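Local coordinates for protein polyphosphate kinase (Porphyromonas gingivalis, PDB 2O8R) that probably catalyses the reversible transfer of the terminal phosphate of ATP onto a long-chain polyphosphate, at residues R23-M26 and E27-D30; T484-V487 and H488-R492; E518-T521 and N522-R526. The protein carries 3 engineered substitutions. One frame throughout, in Å; residues are numbered along the deposited sequence.

All three interactions join side chains one helical turn apart, each in a different part of the chain: interaction 1 in the N-terminal domain, interactions 2 and 3 in the two C-terminal domains of the phospholipase D clan. Interaction 1 lies nearest the predicted nucleotide site, the side chain of Val-24 being about 4 Å from that of Asn-48 and about 6 Å from that of Arg-570; the other two lie away from the annotated sites. Interactions 2 and 3 lie closer together, on the same side of the chain's centre, with centres about 22 Å and nearest atoms about 11 Å apart. Interaction 1 is about 44 Å and about 37 Å from them, centre to centre, and touches neither.

Interaction 1 of 3, residues R23-M26 and E27-D30; sequences RVLM and EAAD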
loop_
_atom_site.group_PDB
_atom_site.type_symbol
_atom_site.label_atom_id
_atom_site.label_comp_id
_atom_site.label_asym_id
_atom_site.label_seq_id
_atom_site.Cartn_x
_atom_site.Cartn_y
_atom_site.Cartn_z
ATOM N N ARG A 23 10.528 -8.180 -28.777
ATOM C CA ARG A 23 10.491 -6.762 -29.115
ATOM C C ARG A 23 10.683 -5.852 -27.885
ATOM O O ARG A 23 11.218 -4.741 -27.997
ATOM C CB ARG A 23 9.194 -6.436 -29.844
ATOM C CG ARG A 23 8.975 -4.962 -30.110
ATOM C CD ARG A 23 10.029 -4.402 -31.042
ATOM N NE ARG A 23 9.855 -2.967 -31.220
ATOM C CZ ARG A 23 10.571 -2.038 -30.594
ATOM N NH1 ARG A 23 11.514 -2.397 -29.739
ATOM N NH2 ARG A 23 10.348 -0.752 -30.830
ATOM N N VAL A 24 10.246 -6.327 -26.718
ATOM C CA VAL A 24 10.478 -5.610 -25.461
ATOM C C VAL A 24 11.976 -5.637 -25.135
ATOM O O VAL A 24 12.579 -4.608 -24.821
ATOM C CB VAL A 24 9.641 -6.200 -24.298
ATOM C CG1 VAL A 24 9.926 -5.467 -23.001
ATOM C CG2 VAL A 24 8.168 -6.098 -24.614
ATOM N N LEU A 25 12.573 -6.820 -25.248
ATOM C CA LEU A 25 14.018 -6.983 -25.111
ATOM C C LEU A 25 14.790 -6.085 -26.079
ATOM O O LEU A 25 15.865 -5.598 -25.752
ATOM C CB LEU A 25 14.417 -8.447 -25.310
ATOM C CG LEU A 25 15.842 -8.850 -24.925
ATOM C CD1 LEU A 25 16.289 -8.156 -23.660
ATOM C CD2 LEU A 25 15.931 -10.345 -24.745
HETATM N N MSE A 26 14.238 -5.866 -27.268
HETATM C CA MSE A 26 14.878 -4.990 -28.242
HETATM C C MSE A 26 14.930 -3.524 -27.821
HETATM O O MSE A 26 15.937 -2.854 -28.084
HETATM C CB MSE A 26 14.227 -5.133 -29.602
HETATM C CG MSE A 26 14.677 -6.379 -30.316
HETATM SE SE MSE A 26 13.463 -6.925 -31.735
HETATM C CE MSE A 26 14.670 -8.208 -32.606
ATOM N N GLU A 27 13.874 -3.025 -27.168
ATOM C CA GLU A 27 13.896 -1.655 -26.664
ATOM C C GLU A 27 15.106 -1.479 -25.785
ATOM O O GLU A 27 15.773 -0.447 -25.848
ATOM C CB GLU A 27 12.646 -1.298 -25.881
ATOM C CG GLU A 27 11.470 -0.909 -26.745
ATOM C CD GLU A 27 11.612 0.473 -27.339
ATOM O OE1 GLU A 27 12.175 1.344 -26.665
ATOM O OE2 GLU A 27 11.150 0.695 -28.474
ATOM N N ALA A 28 15.402 -2.507 -24.994
ATOM C CA ALA A 28 16.575 -2.489 -24.137
ATOM C C ALA A 28 17.883 -2.385 -24.929
ATOM O O ALA A 28 18.823 -1.737 -24.481
ATOM C CB ALA A 28 16.583 -3.694 -23.257
ATOM N N ALA A 29 17.915 -2.990 -26.119
ATOM C CA ALA A 29 19.096 -2.992 -26.998
ATOM C C ALA A 29 19.252 -1.717 -27.810
ATOM O O ALA A 29 20.273 -1.536 -28.483
ATOM C CB ALA A 29 19.056 -4.197 -27.943
ATOM N N ASP A 30 18.240 -0.847 -27.767
ATOM C CA ASP A 30 18.231 0.370 -28.577
ATOM C C ASP A 30 19.150 1.419 -27.981
ATOM O O ASP A 30 18.754 2.187 -27.094
ATOM C CB ASP A 30 16.808 0.925 -28.734
ATOM C CG ASP A 30 16.735 2.137 -29.678
ATOM O OD1 ASP A 30 17.782 2.594 -30.184
ATOM O OD2 ASP A 30 15.616 2.641 -29.914
#
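Arg-23 and Glu-27 form an i to i+4 salt bridge near the C-terminal end of helix 13-29, the first helix of the PPK1 N-terminal domain. The strong arm runs from Arg-23 NH2 to Glu-27 OE2 at 2.9 Å, with an N-H...O angle of 139°; Arg-23 NH1 adds only a weak bond to the same oxygen at 3.4 Å. The carboxylate receives NH2 on the anti lone pair of OE2, and that oxygen sits 26° out of the guanidinium plane, at the edge of the group. A bend at chi2 of Arg-23 (64°) turns its chain along the helix, which brings NH1 near Glu-27 CG.

Both side chains are buried, and Lys-655 completes the network: its backbone O accepts from Arg-23 NH2 and its amine pairs with Glu-27 OE1. The bridge thus fastens the helix to the loop ahead of strand 657-659, while Arg-23 and selenomethionine Met-26 lie on strand 665-667. Elsewhere round the helix, Leu-25 meets helix 83-112 and Val-24 meets helix 35-63, as expected inside a helical bundle; the Val-24 side chain is about 4 Å from that of Asn-48, a predicted ATP-binding residue. Asp-30 N bonds back to Glu-27 O at 3.2 Å, and Asp-30 OD1 hydrogen-bonds Thr-32 OG1.

Interaction 2 of 3, residues T484-V487 and H488-R492; sequences TDIV and HDVYR
Residues Thr-484 to Arg-492 form the first turns of helix 484-497, and i to i+4 backbone bonds join the two segments: Val-490 N to Ile-486 O at 2.9 Å is nearly straight (173°), whereas His-488 N to Thr-484 O at 3.2 Å is weak. Ahead of the helix, Asn-483 OD1 accepts a hydrogen bond from Ile-486 N.

Among the buried side chains, Ile-486 and Val-490 meet through their CG2 methyls, 4.3 Å apart, and both reach strand 457-462, Ile-486 at Leu-461 and Val-490 at Ala-459. Val-490 also touches strand 442-447, where Tyr-491 reaches Leu-446. This is a helix laid against the mixed sheet of the first C-terminal domain.

His-488 sets CB against Thr-484 O at 3.2 Å, and because CG stands anti to the backbone N (chi1 -177°) the ring swings away from the preceding turn. Tyr-491, besides its contact with the sheet, offers CD2 to one face of the His-488 ring, 4.3 Å above the plane and offset toward the rim, and Arg-492 NH1 comes in at the ring edge. A bound sulfate, probably from the crystallisation liquor, is about 5 Å from the His-488 side chain.

In Asp-489 CG instead lies beside the backbone N (chi1 -82°), within 3.1 Å of Asp-485 O. The carboxylate oxygens and that carbonyl are all acceptors and make no bond; the carboxylate's partners are in 507-509: OD1 accepts from Ser-507 N, and OD2 from Arg-508 N and Leu-509 N. Three backbone N-H groups on a buried carboxylate are consistent with an ionised Asp-489, which pins this helix to the chain leading into strand 510-511.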
loop_
_atom_site.group_PDB
_atom_site.type_symbol
_atom_site.label_atom_id
_atom_site.label_comp_id
_atom_site.label_asym_id
_atom_site.label_seq_id
_atom_site.Cartn_x
_atom_site.Cartn_y
_atom_site.Cartn_z
ATOM N N THR A 484 -27.959 11.065 -27.706
ATOM C CA THR A 484 -29.108 10.429 -27.068
ATOM C C THR A 484 -29.219 8.924 -27.386
ATOM O O THR A 484 -29.742 8.165 -26.585
ATOM C CB THR A 484 -30.456 11.190 -27.325
ATOM O OG1 THR A 484 -30.983 10.828 -28.601
ATOM C CG2 THR A 484 -30.296 12.738 -27.243
ATOM N N ASP A 485 -28.701 8.488 -28.531
ATOM C CA ASP A 485 -28.696 7.063 -28.856
ATOM C C ASP A 485 -27.671 6.274 -28.051
ATOM O O ASP A 485 -27.970 5.179 -27.558
ATOM C CB ASP A 485 -28.458 6.848 -30.341
ATOM C CG ASP A 485 -29.667 7.202 -31.175
ATOM O OD1 ASP A 485 -30.619 7.794 -30.617
ATOM O OD2 ASP A 485 -29.664 6.887 -32.384
ATOM N N ILE A 486 -26.467 6.832 -27.927
ATOM C CA ILE A 486 -25.421 6.222 -27.121
ATOM C C ILE A 486 -25.837 6.241 -25.662
ATOM O O ILE A 486 -25.735 5.225 -24.970
ATOM C CB ILE A 486 -24.066 6.955 -27.236
ATOM C CG1 ILE A 486 -23.725 7.296 -28.687
ATOM C CG2 ILE A 486 -22.953 6.110 -26.616
ATOM C CD1 ILE A 486 -23.067 6.186 -29.441
ATOM N N VAL A 487 -26.312 7.394 -25.196
ATOM C CA VAL A 487 -26.579 7.564 -23.765
ATOM C C VAL A 487 -27.669 6.592 -23.357
ATOM O O VAL A 487 -27.698 6.117 -22.217
ATOM C CB VAL A 487 -26.939 9.020 -23.389
ATOM C CG1 VAL A 487 -27.797 9.080 -22.115
ATOM C CG2 VAL A 487 -25.671 9.868 -23.240
ATOM N N HIS A 488 -28.521 6.254 -24.319
ATOM C CA HIS A 488 -29.624 5.356 -24.061
ATOM C C HIS A 488 -29.119 3.920 -24.058
ATOM O O HIS A 488 -29.575 3.078 -23.278
ATOM C CB HIS A 488 -30.728 5.537 -25.109
ATOM C CG HIS A 488 -31.924 4.677 -24.860
ATOM N ND1 HIS A 488 -32.044 3.402 -25.371
ATOM C CD2 HIS A 488 -33.031 4.889 -24.112
ATOM C CE1 HIS A 488 -33.178 2.869 -24.954
ATOM N NE2 HIS A 488 -33.792 3.750 -24.184
ATOM N N ASP A 489 -28.175 3.653 -24.951
ATOM C CA ASP A 489 -27.612 2.322 -25.110
ATOM C C ASP A 489 -26.830 1.928 -23.875
ATOM O O ASP A 489 -26.966 0.804 -23.384
ATOM C CB ASP A 489 -26.715 2.290 -26.338
ATOM C CG ASP A 489 -27.496 2.090 -27.621
ATOM O OD1 ASP A 489 -28.702 1.787 -27.525
ATOM O OD2 ASP A 489 -26.904 2.216 -28.722
ATOM N N VAL A 490 -26.029 2.872 -23.381
ATOM C CA VAL A 490 -25.275 2.694 -22.153
ATOM C C VAL A 490 -26.257 2.545 -20.987
ATOM O O VAL A 490 -26.097 1.654 -20.132
ATOM C CB VAL A 490 -24.308 3.873 -21.917
ATOM C CG1 VAL A 490 -23.689 3.803 -20.533
ATOM C CG2 VAL A 490 -23.211 3.885 -22.972
ATOM N N TYR A 491 -27.279 3.402 -20.979
ATOM C CA TYR A 491 -28.364 3.305 -20.014
ATOM C C TYR A 491 -28.917 1.887 -19.949
ATOM O O TYR A 491 -29.004 1.277 -18.878
ATOM C CB TYR A 491 -29.488 4.264 -20.388
ATOM C CG TYR A 491 -30.776 3.968 -19.661
ATOM C CD1 TYR A 491 -30.962 4.399 -18.357
ATOM C CD2 TYR A 491 -31.803 3.255 -20.273
ATOM C CE1 TYR A 491 -32.123 4.125 -17.674
ATOM C CE2 TYR A 491 -32.969 2.979 -19.596
ATOM C CZ TYR A 491 -33.122 3.421 -18.293
ATOM O OH TYR A 491 -34.278 3.153 -17.595
ATOM N N ARG A 492 -29.286 1.381 -21.118
ATOM C CA ARG A 492 -29.849 0.056 -21.264
ATOM C C ARG A 492 -28.857 -1.020 -20.870
ATOM O O ARG A 492 -29.235 -2.000 -20.227
ATOM C CB ARG A 492 -30.317 -0.164 -22.704
ATOM C CG ARG A 492 -30.920 -1.517 -22.940
ATOM C CD ARG A 492 -31.327 -1.714 -24.384
ATOM N NE ARG A 492 -32.727 -1.379 -24.617
ATOM C CZ ARG A 492 -33.144 -0.483 -25.500
ATOM N NH1 ARG A 492 -32.272 0.171 -26.254
ATOM N NH2 ARG A 492 -34.438 -0.246 -25.631
#

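Interaction 3 of 3, residues E518-T521 and N522-R526; sequences EAIT and NLIER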
loop_
_atom_site.group_PDB
_atom_site.type_symbol
_atom_site.label_atom_id
_atom_site.label_comp_id
_atom_site.label_asym_id
_atom_site.label_seq_id
_atom_site.Cartn_x
_atom_site.Cartn_y
_atom_site.Cartn_z
ATOM N N GLU A 518 -22.003 -10.045 -35.094
ATOM C CA GLU A 518 -22.656 -9.749 -36.358
ATOM C C GLU A 518 -22.080 -8.491 -36.955
ATOM O O GLU A 518 -21.708 -8.479 -38.132
ATOM C CB GLU A 518 -24.162 -9.559 -36.172
ATOM C CG GLU A 518 -25.003 -10.768 -36.536
ATOM C CD GLU A 518 -26.389 -10.385 -37.040
ATOM O OE1 GLU A 518 -26.721 -9.176 -37.031
ATOM O OE2 GLU A 518 -27.144 -11.295 -37.451
ATOM N N ALA A 519 -21.984 -7.450 -36.129
ATOM C CA ALA A 519 -21.544 -6.140 -36.593
ATOM C C ALA A 519 -20.154 -6.196 -37.201
ATOM O O ALA A 519 -19.947 -5.676 -38.297
ATOM C CB ALA A 519 -21.600 -5.119 -35.465
ATOM N N ILE A 520 -19.218 -6.843 -36.501
ATOM C CA ILE A 520 -17.858 -7.045 -37.016
ATOM C C ILE A 520 -17.857 -7.791 -38.364
ATOM O O ILE A 520 -17.192 -7.352 -39.315
ATOM C CB ILE A 520 -16.956 -7.753 -35.993
ATOM C CG1 ILE A 520 -16.657 -6.819 -34.823
ATOM C CG2 ILE A 520 -15.637 -8.136 -36.607
ATOM C CD1 ILE A 520 -15.993 -7.516 -33.654
ATOM N N THR A 521 -18.625 -8.883 -38.449
ATOM C CA THR A 521 -18.811 -9.627 -39.705
ATOM C C THR A 521 -19.421 -8.765 -40.831
ATOM O O THR A 521 -18.910 -8.732 -41.952
ATOM C CB THR A 521 -19.669 -10.885 -39.494
ATOM O OG1 THR A 521 -18.946 -11.824 -38.691
ATOM C CG2 THR A 521 -19.991 -11.547 -40.825
ATOM N N ASN A 522 -20.504 -8.061 -40.526
ATOM C CA ASN A 522 -21.134 -7.186 -41.504
ATOM C C ASN A 522 -20.187 -6.130 -42.051
ATOM O O ASN A 522 -20.066 -5.981 -43.266
ATOM C CB ASN A 522 -22.363 -6.519 -40.898
ATOM C CG ASN A 522 -23.363 -7.521 -40.385
ATOM O OD1 ASN A 522 -23.407 -8.667 -40.843
ATOM N ND2 ASN A 522 -24.164 -7.104 -39.410
ATOM N N LEU A 523 -19.525 -5.413 -41.143
ATOM C CA LEU A 523 -18.537 -4.389 -41.491
ATOM C C LEU A 523 -17.417 -4.909 -42.412
ATOM O O LEU A 523 -17.072 -4.249 -43.398
ATOM C CB LEU A 523 -17.929 -3.785 -40.221
ATOM C CG LEU A 523 -18.796 -2.894 -39.328
ATOM C CD1 LEU A 523 -18.292 -2.899 -37.884
ATOM C CD2 LEU A 523 -18.859 -1.468 -39.856
ATOM N N ILE A 524 -16.854 -6.079 -42.094
ATOM C CA ILE A 524 -15.798 -6.659 -42.922
ATOM C C ILE A 524 -16.346 -7.082 -44.275
ATOM O O ILE A 524 -15.725 -6.830 -45.315
ATOM C CB ILE A 524 -15.131 -7.881 -42.264
ATOM C CG1 ILE A 524 -14.389 -7.460 -40.991
ATOM C CG2 ILE A 524 -14.165 -8.532 -43.245
ATOM C CD1 ILE A 524 -13.898 -8.618 -40.137
ATOM N N GLU A 525 -17.512 -7.727 -44.244
ATOM C CA GLU A 525 -18.183 -8.177 -45.447
ATOM C C GLU A 525 -18.459 -7.019 -46.400
ATOM O O GLU A 525 -18.226 -7.130 -47.604
ATOM C CB GLU A 525 -19.493 -8.882 -45.115
ATOM C CG GLU A 525 -19.357 -10.334 -44.718
ATOM C CD GLU A 525 -18.623 -11.180 -45.739
ATOM O OE1 GLU A 525 -18.575 -10.823 -46.938
ATOM O OE2 GLU A 525 -18.101 -12.231 -45.332
ATOM N N ARG A 526 -18.940 -5.906 -45.852
ATOM C CA ARG A 526 -19.247 -4.729 -46.654
ATOM C C ARG A 526 -18.056 -4.253 -47.479
ATOM O O ARG A 526 -18.230 -3.787 -48.611
ATOM C CB ARG A 526 -19.770 -3.601 -45.780
ATOM C CG ARG A 526 -20.041 -2.324 -46.550
ATOM C CD ARG A 526 -20.899 -1.390 -45.767
ATOM N NE ARG A 526 -20.193 -0.887 -44.600
ATOM C CZ ARG A 526 -20.626 0.108 -43.841
ATOM N NH1 ARG A 526 -21.764 0.722 -44.139
ATOM N NH2 ARG A 526 -19.914 0.493 -42.792
#
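Ile-524 packs its side chain alongside that of Ile-520, one turn earlier in helix 516-532. Its CB lies 3.6 Å from Ile-520 O, and CG1, turned beside the backbone N (chi1 -65°), comes to 3.3 Å from that same oxygen. With the chain extended beyond CG1, the tip CD1, 3.6 Å from Ile-520 O, meets Ile-520 CG2 at 4.0 Å. The two isoleucines therefore run side by side and point the same way, and both are buried: Ile-520 rests on Trp-601 and Trp-618, and Ile-524 on Phe-603, Gln-554 and Ala-558. Leu-523 likewise leans back on its own i-4 carbonyl, CD1 3.3 Å from Ala-519 O, and touches Phe-603 and Phe-612.

The polar flank is made of Glu-518, Thr-521, Asn-522 and Glu-525. Thr-521 CG2 and Glu-525 CG lie alongside at 4.1 Å, and Glu-525 sends OE2 on to a salt bridge with Arg-557. Asn-522 folds its amide over Glu-518 O without a side-chain bond to it; the firm link is Asn-522 N to Glu-518 O, 2.7 Å and nearly straight at 170°. The Glu-518 carboxylate and the Asn-522 amide are turned 65° to each other, with OE1 and ND2 4.1 Å apart.

An amphipathic helix with its aliphatic ridge on strands 600-603 and 610-614, and helix 549-560 alongside, fits the layered alpha/beta fold of phospholipase D-like domains.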